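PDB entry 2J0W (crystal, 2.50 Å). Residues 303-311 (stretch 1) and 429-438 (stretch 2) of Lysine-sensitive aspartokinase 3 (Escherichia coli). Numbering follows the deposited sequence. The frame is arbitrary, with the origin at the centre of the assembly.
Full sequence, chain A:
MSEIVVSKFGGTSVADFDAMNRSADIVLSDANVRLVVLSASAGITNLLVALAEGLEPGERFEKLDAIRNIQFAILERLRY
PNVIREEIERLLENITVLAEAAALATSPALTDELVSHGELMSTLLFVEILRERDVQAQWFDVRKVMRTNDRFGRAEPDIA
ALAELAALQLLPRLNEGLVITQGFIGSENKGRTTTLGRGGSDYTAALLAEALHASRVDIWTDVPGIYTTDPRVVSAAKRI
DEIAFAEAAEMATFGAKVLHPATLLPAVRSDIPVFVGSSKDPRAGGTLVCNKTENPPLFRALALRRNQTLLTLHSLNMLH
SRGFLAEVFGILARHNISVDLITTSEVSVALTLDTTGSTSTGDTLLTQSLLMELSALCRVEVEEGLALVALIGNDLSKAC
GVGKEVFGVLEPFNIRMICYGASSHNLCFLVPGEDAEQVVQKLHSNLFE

Stretch 1 303-311: ALRRNQTLL
Stretch 2 (429-438) FLVPGEDAEQ

Residues 303-311 run as two extended segments that meet at a corner at Asn307. Residues 429-438 begin as a strand through Pro432, turn through Gly433, Glu434 and Asp435, and lead into a helix that includes Ala436 to Gln438. The two stretches run in opposite senses: the CA of Leu304 lies 7.8 Å from the CA of Ala436, the CA of Arg306 7.1 Å from the CA of Gly433, and the CA of Gln308 8.3 Å from the CA of Leu430. Together they bury 324 Å², shared about equally between the two stretches.

Ala303 is out of reach. Leu304 (phi/psi -115/133) points toward stretch 2 with chi1 t and chi2 p. Leu304 CD1 packs 3.9 Å from Ala436 CB, an apolar contact with the helix. Leu304 CD2 lies 4.4 Å from Glu437 CG.

Arg305 (-127/109) makes no contact with stretch 2. Its side chain, t, t, p with chi4 at -174°, bonds within its own stretch and also elsewhere in the structure. Arg305 NE donates to Gln308 OE1 at 2.8 Å, and Arg305 NH2 donates to the same OE1 at 3.1 Å.

Arg306 (-84/163) is the main polar link. Its CA-to-CB bond points sideways, but the side chain reaches the turn with chi1 m, chi2 -138° between wells, chi3 t and chi4 -126°. Arg306 NH2 donates a weak hydrogen bond to Gly433 O at 2.8 Å, with an angle of 127°. Both atoms are less surely placed, because each is too close to Ala436 CB in the model. Gly433 O also accepts from Ala436 N at 2.9 Å, while Asp435 N donates to Pro432 O at 3.0 Å. One water also joins the stretches weakly: it accepts from Arg306 NE at 3.2 Å and donates to Glu437 OE2 at 3.4 Å. Glu437 has chi1 m, chi2 t and chi3 -42°.

Asn307 takes phi/psi 55/49, and its CB points away from stretch 2. The chain turns here.

Gln308 (-86/156) starts toward stretch 2, and Gln308 CB lies 4.5 Å from Leu430 CD2. Chi1 and chi2 are both m and chi3 is -70°, so the amide leads away. Gln308 NE2 donates to Arg306 O at 2.9 Å, which ties the amide back across the corner.

Thr309 (-121/132, chi1 m) points away. Leu310 (-104/105) points toward stretch 2 with chi1 t and chi2 p. Leu310 CD1 meets Leu430 CD1 at 4.1 Å. Leu430 (-101/158) also points inward, with chi1 m and chi2 t. Leu311 is out of reach.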

# COMPACT_ATOMS: atom_id res chain seq x y z
N ALA A 303 -7.60 -13.14 -12.83
CA ALA A 303 -8.83 -13.17 -12.04
C ALA A 303 -9.44 -11.78 -12.02
O ALA A 303 -8.74 -10.77 -11.92
CB ALA A 303 -8.52 -13.62 -10.62
N LEU A 304 -10.77 -11.73 -12.14
CA LEU A 304 -11.50 -10.47 -12.14
C LEU A 304 -12.41 -10.38 -10.92
O LEU A 304 -13.10 -11.33 -10.58
CB LEU A 304 -12.34 -10.40 -13.42
CG LEU A 304 -13.34 -9.25 -13.58
CD1 LEU A 304 -12.61 -7.94 -13.86
CD2 LEU A 304 -14.27 -9.60 -14.73
N ARG A 305 -12.39 -9.23 -10.26
CA ARG A 305 -13.24 -8.99 -9.09
C ARG A 305 -13.97 -7.68 -9.38
O ARG A 305 -13.39 -6.60 -9.37
CB ARG A 305 -12.40 -8.87 -7.81
CG ARG A 305 -13.16 -9.28 -6.57
CD ARG A 305 -12.23 -9.49 -5.37
NE ARG A 305 -11.72 -8.24 -4.82
CZ ARG A 305 -10.81 -8.19 -3.85
NH1 ARG A 305 -10.32 -9.31 -3.35
NH2 ARG A 305 -10.39 -7.02 -3.39
N ARG A 306 -15.27 -7.80 -9.65
CA ARG A 306 -16.11 -6.66 -9.99
C ARG A 306 -16.71 -5.86 -8.85
O ARG A 306 -16.78 -6.32 -7.71
CB ARG A 306 -17.27 -7.14 -10.87
CG ARG A 306 -16.87 -7.52 -12.26
CD ARG A 306 -17.90 -6.99 -13.22
NE ARG A 306 -17.36 -6.84 -14.56
CZ ARG A 306 -17.41 -5.70 -15.24
NH1 ARG A 306 -17.96 -4.62 -14.70
NH2 ARG A 306 -16.91 -5.65 -16.47
N ASN A 307 -17.17 -4.66 -9.20
CA ASN A 307 -17.80 -3.75 -8.25
C ASN A 307 -16.92 -3.44 -7.05
O ASN A 307 -17.36 -3.51 -5.90
CB ASN A 307 -19.13 -4.31 -7.78
CG ASN A 307 -19.96 -4.81 -8.93
OD1 ASN A 307 -20.12 -4.11 -9.93
ND2 ASN A 307 -20.50 -6.02 -8.79
N GLN A 308 -15.67 -3.10 -7.34
CA GLN A 308 -14.75 -2.76 -6.29
C GLN A 308 -14.96 -1.28 -5.99
O GLN A 308 -15.45 -0.52 -6.82
CB GLN A 308 -13.32 -3.04 -6.74
CG GLN A 308 -13.11 -4.48 -7.18
CD GLN A 308 -13.30 -5.49 -6.06
OE1 GLN A 308 -12.50 -5.58 -5.14
NE2 GLN A 308 -14.38 -6.26 -6.15
N THR A 309 -14.60 -0.88 -4.78
CA THR A 309 -14.72 0.51 -4.38
C THR A 309 -13.33 1.01 -3.98
O THR A 309 -12.61 0.31 -3.25
CB THR A 309 -15.67 0.63 -3.17
OG1 THR A 309 -16.92 -0.00 -3.48
CG2 THR A 309 -15.91 2.10 -2.84
N LEU A 310 -12.93 2.18 -4.48
CA LEU A 310 -11.61 2.73 -4.12
C LEU A 310 -11.76 3.85 -3.10
O LEU A 310 -12.17 4.97 -3.45
CB LEU A 310 -10.85 3.26 -5.35
CG LEU A 310 -9.46 3.81 -4.97
CD1 LEU A 310 -8.53 2.66 -4.59
CD2 LEU A 310 -8.87 4.62 -6.13
N LEU A 311 -11.43 3.55 -1.85
CA LEU A 311 -11.52 4.50 -0.76
C LEU A 311 -10.15 5.14 -0.52
O LEU A 311 -9.32 4.58 0.20
CB LEU A 311 -11.98 3.80 0.50
CG LEU A 311 -12.16 4.70 1.71
CD1 LEU A 311 -13.26 5.72 1.44
CD2 LEU A 311 -12.50 3.83 2.90
N PHE A 429 -4.57 -4.69 -10.23
CA PHE A 429 -4.81 -3.32 -10.61
C PHE A 429 -6.28 -3.08 -10.93
O PHE A 429 -7.02 -4.02 -11.23
CB PHE A 429 -3.91 -2.92 -11.77
CG PHE A 429 -4.13 -3.72 -13.01
CD1 PHE A 429 -4.96 -3.25 -14.03
CD2 PHE A 429 -3.46 -4.92 -13.20
CE1 PHE A 429 -5.11 -3.97 -15.22
CE2 PHE A 429 -3.61 -5.65 -14.38
CZ PHE A 429 -4.44 -5.17 -15.39
N LEU A 430 -6.70 -1.83 -10.82
CA LEU A 430 -8.07 -1.47 -11.09
C LEU A 430 -8.21 -0.85 -12.47
O LEU A 430 -7.23 -0.36 -13.04
CB LEU A 430 -8.58 -0.47 -10.03
CG LEU A 430 -8.55 -0.93 -8.56
CD1 LEU A 430 -9.26 0.11 -7.68
CD2 LEU A 430 -9.23 -2.29 -8.41
N VAL A 431 -9.42 -0.90 -13.00
CA VAL A 431 -9.77 -0.33 -14.30
C VAL A 431 -11.27 -0.07 -14.24
O VAL A 431 -12.00 -0.79 -13.55
CB VAL A 431 -9.47 -1.29 -15.48
CG1 VAL A 431 -8.00 -1.68 -15.47
CG2 VAL A 431 -10.33 -2.53 -15.39
N PRO A 432 -11.76 0.96 -14.93
CA PRO A 432 -13.20 1.21 -14.88
C PRO A 432 -14.00 -0.04 -15.26
O PRO A 432 -13.66 -0.75 -16.21
CB PRO A 432 -13.39 2.37 -15.85
CG PRO A 432 -12.23 2.21 -16.80
CD PRO A 432 -11.10 1.87 -15.88
N GLY A 433 -15.07 -0.30 -14.51
CA GLY A 433 -15.92 -1.45 -14.74
C GLY A 433 -16.20 -1.85 -16.19
O GLY A 433 -15.92 -2.99 -16.58
N GLU A 434 -16.75 -0.94 -16.99
CA GLU A 434 -17.09 -1.25 -18.38
C GLU A 434 -15.97 -1.81 -19.27
O GLU A 434 -16.24 -2.54 -20.22
CB GLU A 434 -17.70 -0.02 -19.07
CG GLU A 434 -16.96 1.28 -18.83
CD GLU A 434 -17.18 1.82 -17.42
OE1 GLU A 434 -16.21 1.84 -16.62
OE2 GLU A 434 -18.33 2.21 -17.11
N ASP A 435 -14.72 -1.47 -18.97
CA ASP A 435 -13.60 -1.96 -19.77
C ASP A 435 -13.02 -3.25 -19.18
O ASP A 435 -12.13 -3.88 -19.77
CB ASP A 435 -12.48 -0.90 -19.83
CG ASP A 435 -12.95 0.44 -20.40
OD1 ASP A 435 -12.18 1.42 -20.34
OD2 ASP A 435 -14.09 0.51 -20.90
N ALA A 436 -13.55 -3.65 -18.03
CA ALA A 436 -13.08 -4.84 -17.32
C ALA A 436 -12.79 -6.09 -18.15
O ALA A 436 -11.65 -6.55 -18.21
CB ALA A 436 -14.07 -5.17 -16.21
N GLU A 437 -13.81 -6.67 -18.77
CA GLU A 437 -13.61 -7.89 -19.54
C GLU A 437 -12.70 -7.76 -20.76
O GLU A 437 -11.88 -8.65 -21.01
CB GLU A 437 -14.96 -8.48 -19.94
CG GLU A 437 -15.83 -8.84 -18.75
CD GLU A 437 -17.07 -9.62 -19.13
OE1 GLU A 437 -17.71 -9.25 -20.13
OE2 GLU A 437 -17.41 -10.58 -18.41
N GLN A 438 -12.83 -6.67 -21.51
CA GLN A 438 -11.97 -6.49 -22.69
C GLN A 438 -10.49 -6.54 -22.27
O GLN A 438 -9.63 -7.01 -23.02
CB GLN A 438 -12.28 -5.16 -23.39
CG GLN A 438 -11.58 -5.05 -24.74
CD GLN A 438 -11.65 -3.66 -25.35
OE1 GLN A 438 -11.09 -3.41 -26.42
NE2 GLN A 438 -12.34 -2.75 -24.68
O HOH W 1 -17.42 -9.99 -15.05